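Local atomic coordinates of probable ABC transporter phosphite binding protein PhnD1 (Prochlorococcus marinus str. MIT 9301, PDB entry 5LQ5), a protein that binds inorganic phosphite strongly in the periplasm, probably as the solute-binding component of an ABC transporter. Residues N116-R130 with I144-H158. Numbering follows the deposited sequence.
Sequences NLRFTFGSENSTSGR and IKHFKGKKAGFSGSH. With PO3 (phosphite ion), chain B.
The Phe147 ring takes the CB of Phe119 over its centre, 3.5 Å from CB to centroid, while the two rings run nearly parallel (8°) but displaced, with little ring-on-ring overlap. Phe119, whose CG lies anti to the backbone N (chi1 -176°), carries its ring on past Phe147 until CE2 stands over the centre of one face of Phe121; CG of Arg130 lies on the opposite face. Were Phe147 an alanine, Phe119 CB and one face of its ring would probably lose their flat cover and a gap would open there. On Phe154, Glu124 CG sits over one face and Gly122 O at the edge; CE1 touches Phe121 CD2 at 3.6 Å and lies over the Arg130 guanidinium, whose NH1 grips Glu124 O and whose NE pairs with Glu134. Strands 119-121 and 153-154 are parallel neighbours in a beta-alpha-beta unit of this periplasmic-binding-protein fold, joined by Phe121 N to Gly153 O (2.8 Å) and two further bonds. Gly153 suits its place because a CB would strike Thr120 OG1. Beyond the strands both segments reach the phosphite: Ser126 OG (2.7 Å) and His158 NE2 (3.0 Å) donate to O3, Thr127 to O2 and Ser128 to O1, small hydroxyls and helix-start NH groups matching an oxyanion.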
ATOM      1  N   ASN A 116      -0.686 -18.476 -19.560  1.00 23.67           N
ATOM      2  CA  ASN A 116       0.328 -18.455 -20.634  1.00 23.89           C
ATOM      3  C   ASN A 116       0.702 -17.041 -21.098  1.00 24.23           C
ATOM      4  O   ASN A 116       1.175 -16.845 -22.218  1.00 28.29           O
ATOM      5  CB  ASN A 116      -0.070 -19.353 -21.823  1.00 26.01           C
ATOM      6  CG  ASN A 116       1.141 -19.789 -22.685  1.00 30.96           C
ATOM      7  OD1 ASN A 116       2.248 -20.105 -22.176  1.00 30.66           O
ATOM      8  ND2 ASN A 116       0.927 -19.823 -24.010  1.00 36.45           N
ATOM      9  N   LEU A 117       0.473 -16.048 -20.228  1.00 23.56           N
ATOM     10  CA  LEU A 117       0.956 -14.686 -20.464  1.00 22.88           C
ATOM     11  C   LEU A 117       2.087 -14.416 -19.497  1.00 21.26           C
ATOM     12  O   LEU A 117       2.229 -15.100 -18.467  1.00 22.56           O
ATOM     13  CB  LEU A 117      -0.144 -13.647 -20.278  1.00 25.19           C
ATOM     14  CG  LEU A 117      -1.325 -13.707 -21.254  1.00 29.54           C
ATOM     15  CD1 LEU A 117      -2.304 -12.584 -20.929  1.00 28.99           C
ATOM     16  CD2 LEU A 117      -0.858 -13.596 -22.695  1.00 33.61           C
ATOM     17  N   ARG A 118       2.882 -13.408 -19.822  1.00 19.78           N
ATOM     18  CA  ARG A 118       3.910 -12.892 -18.921  1.00 20.44           C
ATOM     19  C   ARG A 118       3.230 -11.944 -17.922  1.00 20.14           C
ATOM     20  O   ARG A 118       2.652 -10.921 -18.317  1.00 19.74           O
ATOM     21  CB  ARG A 118       5.003 -12.178 -19.701  0.50 22.07           C
ATOM     22  CG  ARG A 118       5.764 -13.081 -20.661  0.50 28.81           C
ATOM     23  CD  ARG A 118       6.632 -12.271 -21.614  0.50 34.56           C
ATOM     24  NE  ARG A 118       5.812 -11.262 -22.275  0.50 30.12           N
ATOM     25  CZ  ARG A 118       6.278 -10.138 -22.801  0.50 39.24           C
ATOM     26  NH1 ARG A 118       7.555  -9.885 -22.769  0.50 37.59           N
ATOM     27  NH2 ARG A 118       5.458  -9.267 -23.341  0.50 33.13           N
ATOM     28  N   PHE A 119       3.241 -12.309 -16.645  1.00 19.69           N
ATOM     29  CA  PHE A 119       2.433 -11.613 -15.614  1.00 19.07           C
ATOM     30  C   PHE A 119       3.359 -11.115 -14.507  1.00 15.92           C
ATOM     31  O   PHE A 119       4.261 -11.831 -14.064  1.00 17.70           O
ATOM     32  CB  PHE A 119       1.364 -12.543 -15.009  1.00 19.23           C
ATOM     33  CG  PHE A 119       0.464 -11.859 -14.045  1.00 17.24           C
ATOM     34  CD1 PHE A 119      -0.686 -11.231 -14.488  1.00 21.21           C
ATOM     35  CD2 PHE A 119       0.812 -11.741 -12.716  1.00 19.05           C
ATOM     36  CE1 PHE A 119      -1.513 -10.534 -13.611  1.00 21.59           C
ATOM     37  CE2 PHE A 119      -0.002 -11.067 -11.828  1.00 22.25           C
ATOM     38  CZ  PHE A 119      -1.149 -10.441 -12.272  1.00 21.82           C
ATOM     39  N   THR A 120       3.142  -9.872 -14.082  1.00 14.44           N
ATOM     40  CA  THR A 120       3.861  -9.322 -12.912  1.00 15.42           C
ATOM     41  C   THR A 120       2.891  -8.822 -11.819  1.00 15.72           C
ATOM     42  O   THR A 120       1.916  -8.127 -12.078  1.00 17.01           O
ATOM     43  CB  THR A 120       4.859  -8.219 -13.266  1.00 17.22           C
ATOM     44  OG1 THR A 120       5.677  -7.913 -12.119  1.00 16.77           O
ATOM     45  CG2 THR A 120       4.197  -6.941 -13.782  1.00 19.69           C
ATOM     46  N   PHE A 121       3.208  -9.189 -10.601  1.00 15.84           N
ATOM     47  CA  PHE A 121       2.675  -8.595  -9.417  1.00 16.05           C
ATOM     48  C   PHE A 121       3.524  -7.380  -9.036  1.00 16.02           C
ATOM     49  O   PHE A 121       4.563  -7.077  -9.643  1.00 14.87           O
ATOM     50  CB  PHE A 121       2.779  -9.592  -8.257  1.00 16.43           C
ATOM     51  CG  PHE A 121       1.914 -10.826  -8.395  1.00 16.62           C
ATOM     52  CD1 PHE A 121       0.539 -10.765  -8.247  1.00 17.33           C
ATOM     53  CD2 PHE A 121       2.484 -12.043  -8.653  1.00 20.72           C
ATOM     54  CE1 PHE A 121      -0.222 -11.906  -8.314  1.00 17.10           C
ATOM     55  CE2 PHE A 121       1.721 -13.174  -8.754  1.00 23.84           C
ATOM     56  CZ  PHE A 121       0.383 -13.104  -8.591  1.00 19.24           C
ATOM     57  N   GLY A 122       3.068  -6.671  -8.030  1.00 15.56           N
ATOM     58  CA  GLY A 122       3.878  -5.690  -7.319  1.00 15.53           C
ATOM     59  C   GLY A 122       4.856  -6.350  -6.347  1.00 16.19           C
ATOM     60  O   GLY A 122       5.344  -7.445  -6.594  1.00 16.04           O
ATOM     61  N   SER A 123       5.111  -5.681  -5.227  1.00 14.87           N
ATOM     62  CA  SER A 123       5.939  -6.295  -4.187  1.00 15.23           C
ATOM     63  C   SER A 123       5.408  -7.646  -3.776  1.00 15.17           C
ATOM     64  O   SER A 123       4.203  -7.829  -3.676  1.00 16.45           O
ATOM     65  CB  SER A 123       6.012  -5.412  -2.942  1.00 16.61           C
ATOM     66  OG  SER A 123       6.701  -6.076  -1.858  1.00 18.15           O
ATOM     67  N   GLU A 124       6.333  -8.542  -3.442  1.00 15.67           N
ATOM     68  CA  GLU A 124       5.933  -9.851  -2.914  1.00 15.53           C
ATOM     69  C   GLU A 124       5.033  -9.695  -1.689  1.00 14.45           C
ATOM     70  O   GLU A 124       4.214 -10.557  -1.436  1.00 17.07           O
ATOM     71  CB  GLU A 124       7.177 -10.640  -2.471  1.00 18.94           C
ATOM     72  CG  GLU A 124       8.136 -11.053  -3.613  1.00 21.77           C
ATOM     73  CD  GLU A 124       9.212 -10.031  -3.981  1.00 32.53           C
ATOM     74  OE1 GLU A 124       9.106  -8.825  -3.615  1.00 29.60           O
ATOM     75  OE2 GLU A 124      10.190 -10.457  -4.663  1.00 33.70           O
ATOM     76  N   ASN A 125       5.190  -8.578  -0.942  1.00 14.44           N
ATOM     77  CA  ASN A 125       4.461  -8.322   0.306  1.00 14.91           C
ATOM     78  C   ASN A 125       3.364  -7.285   0.170  1.00 15.68           C
ATOM     79  O   ASN A 125       2.850  -6.775   1.164  1.00 15.78           O
ATOM     80  CB  ASN A 125       5.474  -7.955   1.427  1.00 16.39           C
ATOM     81  CG  ASN A 125       6.325  -9.143   1.847  1.00 23.99           C
ATOM     82  OD1 ASN A 125       5.827 -10.213   2.066  1.00 28.92           O
ATOM     83  ND2 ASN A 125       7.587  -8.936   1.943  1.00 40.04           N
ATOM     84  N   SER A 126       2.984  -7.013  -1.062  1.00 15.29           N
ATOM     85  CA  SER A 126       1.869  -6.056  -1.352  1.00 15.72           C
ATOM     86  C   SER A 126       0.489  -6.707  -1.217  1.00 15.54           C
ATOM     87  O   SER A 126       0.260  -7.821  -1.703  1.00 16.81           O
ATOM     88  CB  SER A 126       2.005  -5.462  -2.753  1.00 15.51           C
ATOM     89  OG  SER A 126       0.903  -4.606  -3.021  1.00 15.02           O
ATOM     90  N   THR A 127      -0.399  -6.036  -0.503  1.00 14.67           N
ATOM     91  CA  THR A 127      -1.784  -6.453  -0.387  1.00 15.22           C
ATOM     92  C   THR A 127      -2.522  -6.350  -1.734  1.00 14.90           C
ATOM     93  O   THR A 127      -3.065  -7.346  -2.241  1.00 17.11           O
ATOM     94  CB  THR A 127      -2.525  -5.604   0.678  1.00 17.94           C
ATOM     95  OG1 THR A 127      -1.664  -5.413   1.835  1.00 17.40           O
ATOM     96  CG2 THR A 127      -3.821  -6.321   1.091  1.00 18.67           C
ATOM     97  N   SER A 128      -2.534  -5.128  -2.267  1.00 15.90           N
ATOM     98  CA  SER A 128      -3.240  -4.806  -3.516  1.00 17.49           C
ATOM     99  C   SER A 128      -2.508  -5.190  -4.804  1.00 16.62           C
ATOM    100  O   SER A 128      -3.108  -5.292  -5.868  1.00 17.94           O
ATOM    101  CB  SER A 128      -3.598  -3.336  -3.536  1.00 18.51           C
ATOM    102  OG  SER A 128      -2.458  -2.503  -3.668  1.00 17.01           O
ATOM    103  N   GLY A 129      -1.213  -5.448  -4.664  1.00 15.10           N
ATOM    104  CA  GLY A 129      -0.368  -5.785  -5.798  1.00 15.20           C
ATOM    105  C   GLY A 129       0.067  -7.234  -5.843  1.00 17.27           C
ATOM    106  O   GLY A 129       0.629  -7.674  -6.823  1.00 17.57           O
ATOM    107  N   ARG A 130      -0.220  -7.983  -4.787  1.00 15.99           N
ATOM    108  CA  ARG A 130       0.179  -9.394  -4.762  1.00 17.13           C
ATOM    109  C   ARG A 130      -0.808 -10.296  -4.043  1.00 15.44           C
ATOM    110  O   ARG A 130      -1.332 -11.217  -4.653  1.00 15.89           O
ATOM    111  CB  ARG A 130       1.580  -9.594  -4.191  1.00 17.23           C
ATOM    112  CG  ARG A 130       2.145 -10.995  -4.388  1.00 18.14           C
ATOM    113  CD  ARG A 130       1.746 -11.956  -3.291  1.00 19.21           C
ATOM    114  NE  ARG A 130       2.141 -13.331  -3.634  1.00 21.44           N
ATOM    115  CZ  ARG A 130       3.372 -13.839  -3.492  1.00 20.85           C
ATOM    116  NH1 ARG A 130       4.339 -13.133  -2.930  1.00 18.31           N
ATOM    117  NH2 ARG A 130       3.630 -15.085  -3.908  1.00 23.08           N
ATOM    118  N   ILE A 144       0.371 -19.363 -10.192  1.00 21.52           N
ATOM    119  CA  ILE A 144       1.617 -18.791 -10.755  1.00 22.90           C
ATOM    120  C   ILE A 144       2.281 -19.690 -11.826  1.00 24.74           C
ATOM    121  O   ILE A 144       2.781 -19.205 -12.856  1.00 24.23           O
ATOM    122  CB  ILE A 144       2.618 -18.407  -9.634  1.00 23.70           C
ATOM    123  CG1 ILE A 144       2.037 -17.222  -8.872  1.00 27.38           C
ATOM    124  CG2 ILE A 144       3.993 -18.071 -10.197  1.00 26.13           C
ATOM    125  CD1 ILE A 144       2.772 -16.867  -7.593  1.00 29.66           C
ATOM    126  N   LYS A 145       2.271 -20.991 -11.593  1.00 24.98           N
ATOM    127  CA  LYS A 145       2.853 -21.929 -12.551  1.00 27.48           C
ATOM    128  C   LYS A 145       2.208 -21.917 -13.959  1.00 25.57           C
ATOM    129  O   LYS A 145       2.775 -22.426 -14.903  1.00 27.31           O
ATOM    130  CB  LYS A 145       2.811 -23.343 -11.995  1.00 31.11           C
ATOM    131  CG  LYS A 145       1.394 -23.891 -11.883  1.00 33.10           C
ATOM    132  CD  LYS A 145       1.427 -25.300 -11.353  1.00 36.07           C
ATOM    133  CE  LYS A 145       0.033 -25.871 -11.395  1.00 38.89           C
ATOM    134  NZ  LYS A 145      -0.023 -27.022 -10.450  1.00 55.80           N
ATOM    135  N   HIS A 146       1.028 -21.328 -14.072  1.00 22.04           N
ATOM    136  CA  HIS A 146       0.310 -21.214 -15.363  1.00 24.70           C
ATOM    137  C   HIS A 146       0.751 -20.058 -16.238  1.00 27.06           C
ATOM    138  O   HIS A 146       0.344 -19.954 -17.387  1.00 25.18           O
ATOM    139  CB  HIS A 146      -1.185 -21.106 -15.142  1.00 24.96           C
ATOM    140  CG  HIS A 146      -1.777 -22.327 -14.507  1.00 26.42           C
ATOM    141  ND1 HIS A 146      -2.721 -22.265 -13.512  1.00 29.96           N
ATOM    142  CD2 HIS A 146      -1.541 -23.647 -14.714  1.00 35.27           C
ATOM    143  CE1 HIS A 146      -3.063 -23.488 -13.143  1.00 35.82           C
ATOM    144  NE2 HIS A 146      -2.351 -24.346 -13.850  1.00 41.62           N
ATOM    145  N   PHE A 147       1.510 -19.143 -15.674  1.00 23.68           N
ATOM    146  CA  PHE A 147       2.034 -18.034 -16.446  1.00 24.94           C
ATOM    147  C   PHE A 147       3.190 -18.468 -17.328  1.00 27.05           C
ATOM    148  O   PHE A 147       3.825 -19.497 -17.074  1.00 25.29           O
ATOM    149  CB  PHE A 147       2.430 -16.886 -15.523  1.00 20.08           C
ATOM    150  CG  PHE A 147       1.258 -16.264 -14.766  1.00 20.31           C
ATOM    151  CD1 PHE A 147       0.086 -15.893 -15.416  1.00 20.98           C
ATOM    152  CD2 PHE A 147       1.354 -16.010 -13.407  1.00 18.92           C
ATOM    153  CE1 PHE A 147      -0.960 -15.310 -14.730  1.00 22.81           C
ATOM    154  CE2 PHE A 147       0.319 -15.409 -12.723  1.00 22.87           C
ATOM    155  CZ  PHE A 147      -0.840 -15.062 -13.380  1.00 24.17           C
ATOM    156  N   LYS A 148       3.434 -17.664 -18.362  1.00 25.59           N
ATOM    157  CA  LYS A 148       4.595 -17.828 -19.251  1.00 29.70           C
ATOM    158  C   LYS A 148       5.854 -17.871 -18.365  1.00 31.79           C
ATOM    159  O   LYS A 148       6.066 -16.995 -17.510  1.00 37.20           O
ATOM    160  CB  LYS A 148       4.622 -16.702 -20.324  1.00 36.65           C
ATOM    161  CG  LYS A 148       5.675 -16.828 -21.423  1.00 48.03           C
ATOM    162  CD  LYS A 148       5.393 -17.978 -22.369  1.00 45.37           C
ATOM    163  CE  LYS A 148       4.357 -17.649 -23.423  1.00 41.99           C
ATOM    164  NZ  LYS A 148       4.081 -18.854 -24.265  1.00 43.66           N
ATOM    165  N   GLY A 149       6.661 -18.919 -18.522  1.00 34.03           N
ATOM    166  CA  GLY A 149       7.845 -19.127 -17.665  1.00 31.56           C
ATOM    167  C   GLY A 149       7.622 -19.823 -16.322  1.00 26.87           C
ATOM    168  O   GLY A 149       8.567 -20.059 -15.576  1.00 38.32           O
ATOM    169  N   LYS A 150       6.371 -20.186 -16.048  1.00 25.13           N
ATOM    170  CA  LYS A 150       5.904 -20.851 -14.794  1.00 26.28           C
ATOM    171  C   LYS A 150       6.270 -20.036 -13.548  1.00 26.20           C
ATOM    172  O   LYS A 150       6.465 -20.552 -12.434  1.00 29.32           O
ATOM    173  CB  LYS A 150       6.390 -22.314 -14.708  1.00 33.01           C
ATOM    174  CG  LYS A 150       6.286 -23.060 -16.044  1.00 50.37           C
ATOM    175  CD  LYS A 150       5.703 -24.457 -15.928  1.00 58.04           C
ATOM    176  CE  LYS A 150       5.492 -25.056 -17.317  1.00 58.09           C
ATOM    177  NZ  LYS A 150       4.540 -26.199 -17.302  1.00112.30           N
ATOM    178  N   LYS A 151       6.319 -18.729 -13.755  1.00 23.07           N
ATOM    179  CA  LYS A 151       6.648 -17.794 -12.683  1.00 23.72           C
ATOM    180  C   LYS A 151       5.986 -16.458 -12.961  1.00 22.91           C
ATOM    181  O   LYS A 151       5.524 -16.196 -14.043  1.00 24.18           O
ATOM    182  CB  LYS A 151       8.159 -17.640 -12.498  1.00 37.99           C
ATOM    183  CG  LYS A 151       8.878 -16.987 -13.643  1.00 98.06           C
ATOM    184  CD  LYS A 151      10.379 -17.072 -13.455  1.00112.49           C
ATOM    185  CE  LYS A 151      11.052 -15.895 -14.138  1.00 99.04           C
ATOM    186  NZ  LYS A 151      12.535 -15.948 -14.113  1.00 93.01           N
ATOM    187  N   ALA A 152       5.909 -15.649 -11.912  1.00 21.79           N
ATOM    188  CA  ALA A 152       5.393 -14.291 -12.012  1.00 21.29           C
ATOM    189  C   ALA A 152       6.485 -13.345 -11.635  1.00 20.10           C
ATOM    190  O   ALA A 152       7.335 -13.623 -10.759  1.00 21.81           O
ATOM    191  CB  ALA A 152       4.212 -14.102 -11.082  1.00 22.67           C
ATOM    192  N   GLY A 153       6.426 -12.166 -12.230  1.00 19.20           N
ATOM    193  CA  GLY A 153       7.303 -11.063 -11.777  1.00 16.51           C
ATOM    194  C   GLY A 153       6.785 -10.455 -10.451  1.00 18.26           C
ATOM    195  O   GLY A 153       5.607 -10.604 -10.096  1.00 15.75           O
ATOM    196  N   PHE A 154       7.684  -9.802  -9.727  1.00 17.06           N
ATOM    197  CA  PHE A 154       7.381  -8.986  -8.545  1.00 15.98           C
ATOM    198  C   PHE A 154       8.121  -7.670  -8.755  1.00 17.91           C
ATOM    199  O   PHE A 154       9.334  -7.590  -8.624  1.00 20.71           O
ATOM    200  CB  PHE A 154       7.782  -9.674  -7.256  1.00 16.47           C
ATOM    201  CG  PHE A 154       7.101 -11.012  -7.057  1.00 16.66           C
ATOM    202  CD1 PHE A 154       5.830 -11.107  -6.538  1.00 17.58           C
ATOM    203  CD2 PHE A 154       7.748 -12.201  -7.403  1.00 21.66           C
ATOM    204  CE1 PHE A 154       5.208 -12.317  -6.363  1.00 18.31           C
ATOM    205  CE2 PHE A 154       7.120 -13.411  -7.218  1.00 22.67           C
ATOM    206  CZ  PHE A 154       5.851 -13.477  -6.710  1.00 23.56           C
ATOM    207  N   SER A 155       7.359  -6.630  -9.076  1.00 16.09           N
ATOM    208  CA  SER A 155       7.941  -5.369  -9.505  1.00 17.32           C
ATOM    209  C   SER A 155       8.420  -4.515  -8.342  1.00 19.45           C
ATOM    210  O   SER A 155       9.234  -3.628  -8.532  1.00 21.15           O
ATOM    211  CB  SER A 155       6.878  -4.558 -10.272  1.00 15.92           C
ATOM    212  OG  SER A 155       5.978  -4.003  -9.343  1.00 17.13           O
ATOM    213  N   GLY A 156       7.864  -4.757  -7.154  1.00 16.71           N
ATOM    214  CA  GLY A 156       8.156  -3.954  -5.970  1.00 18.50           C
ATOM    215  C   GLY A 156       7.319  -2.737  -5.673  1.00 16.95           C
ATOM    216  O   GLY A 156       7.362  -2.192  -4.582  1.00 19.05           O
ATOM    217  N   SER A 157       6.562  -2.278  -6.650  1.00 16.09           N
ATOM    218  CA  SER A 157       5.740  -1.082  -6.423  1.00 16.62           C
ATOM    219  C   SER A 157       4.650  -0.999  -7.470  1.00 16.78           C
ATOM    220  O   SER A 157       4.760  -1.557  -8.569  1.00 16.36           O
ATOM    221  CB  SER A 157       6.573   0.197  -6.436  1.00 20.14           C
ATOM    222  OG  SER A 157       6.618   0.825  -7.725  1.00 20.68           O
ATOM    223  N   HIS A 158       3.603  -0.252  -7.133  1.00 16.53           N
ATOM    224  CA  HIS A 158       2.476  -0.117  -8.065  1.00 16.65           C
ATOM    225  C   HIS A 158       2.892   0.690  -9.304  1.00 17.46           C
ATOM    226  O   HIS A 158       2.450   0.394 -10.430  1.00 17.96           O
ATOM    227  CB  HIS A 158       1.266   0.477  -7.378  1.00 18.56           C
ATOM    228  CG  HIS A 158       0.841  -0.312  -6.191  1.00 15.70           C
ATOM    229  ND1 HIS A 158       0.525  -1.650  -6.270  1.00 16.86           N
ATOM    230  CD2 HIS A 158       0.833   0.005  -4.873  1.00 18.32           C
ATOM    231  CE1 HIS A 158       0.274  -2.104  -5.055  1.00 16.87           C
ATOM    232  NE2 HIS A 158       0.429  -1.116  -4.194  1.00 17.86           N
TER
HETATM  233  P   PO3 B 401      -0.254  -2.466  -0.462  1.00 16.36           P
HETATM  234  O1  PO3 B 401      -1.667  -2.651  -1.108  1.00 15.81           O
HETATM  235  O2  PO3 B 401       0.106  -3.539   0.645  1.00 17.20           O
HETATM  236  O3  PO3 B 401       0.853  -2.372  -1.549  1.00 16.06           O
HETATM  237  O   HOH W   1       5.136 -14.561 -16.193  1.00 23.86           O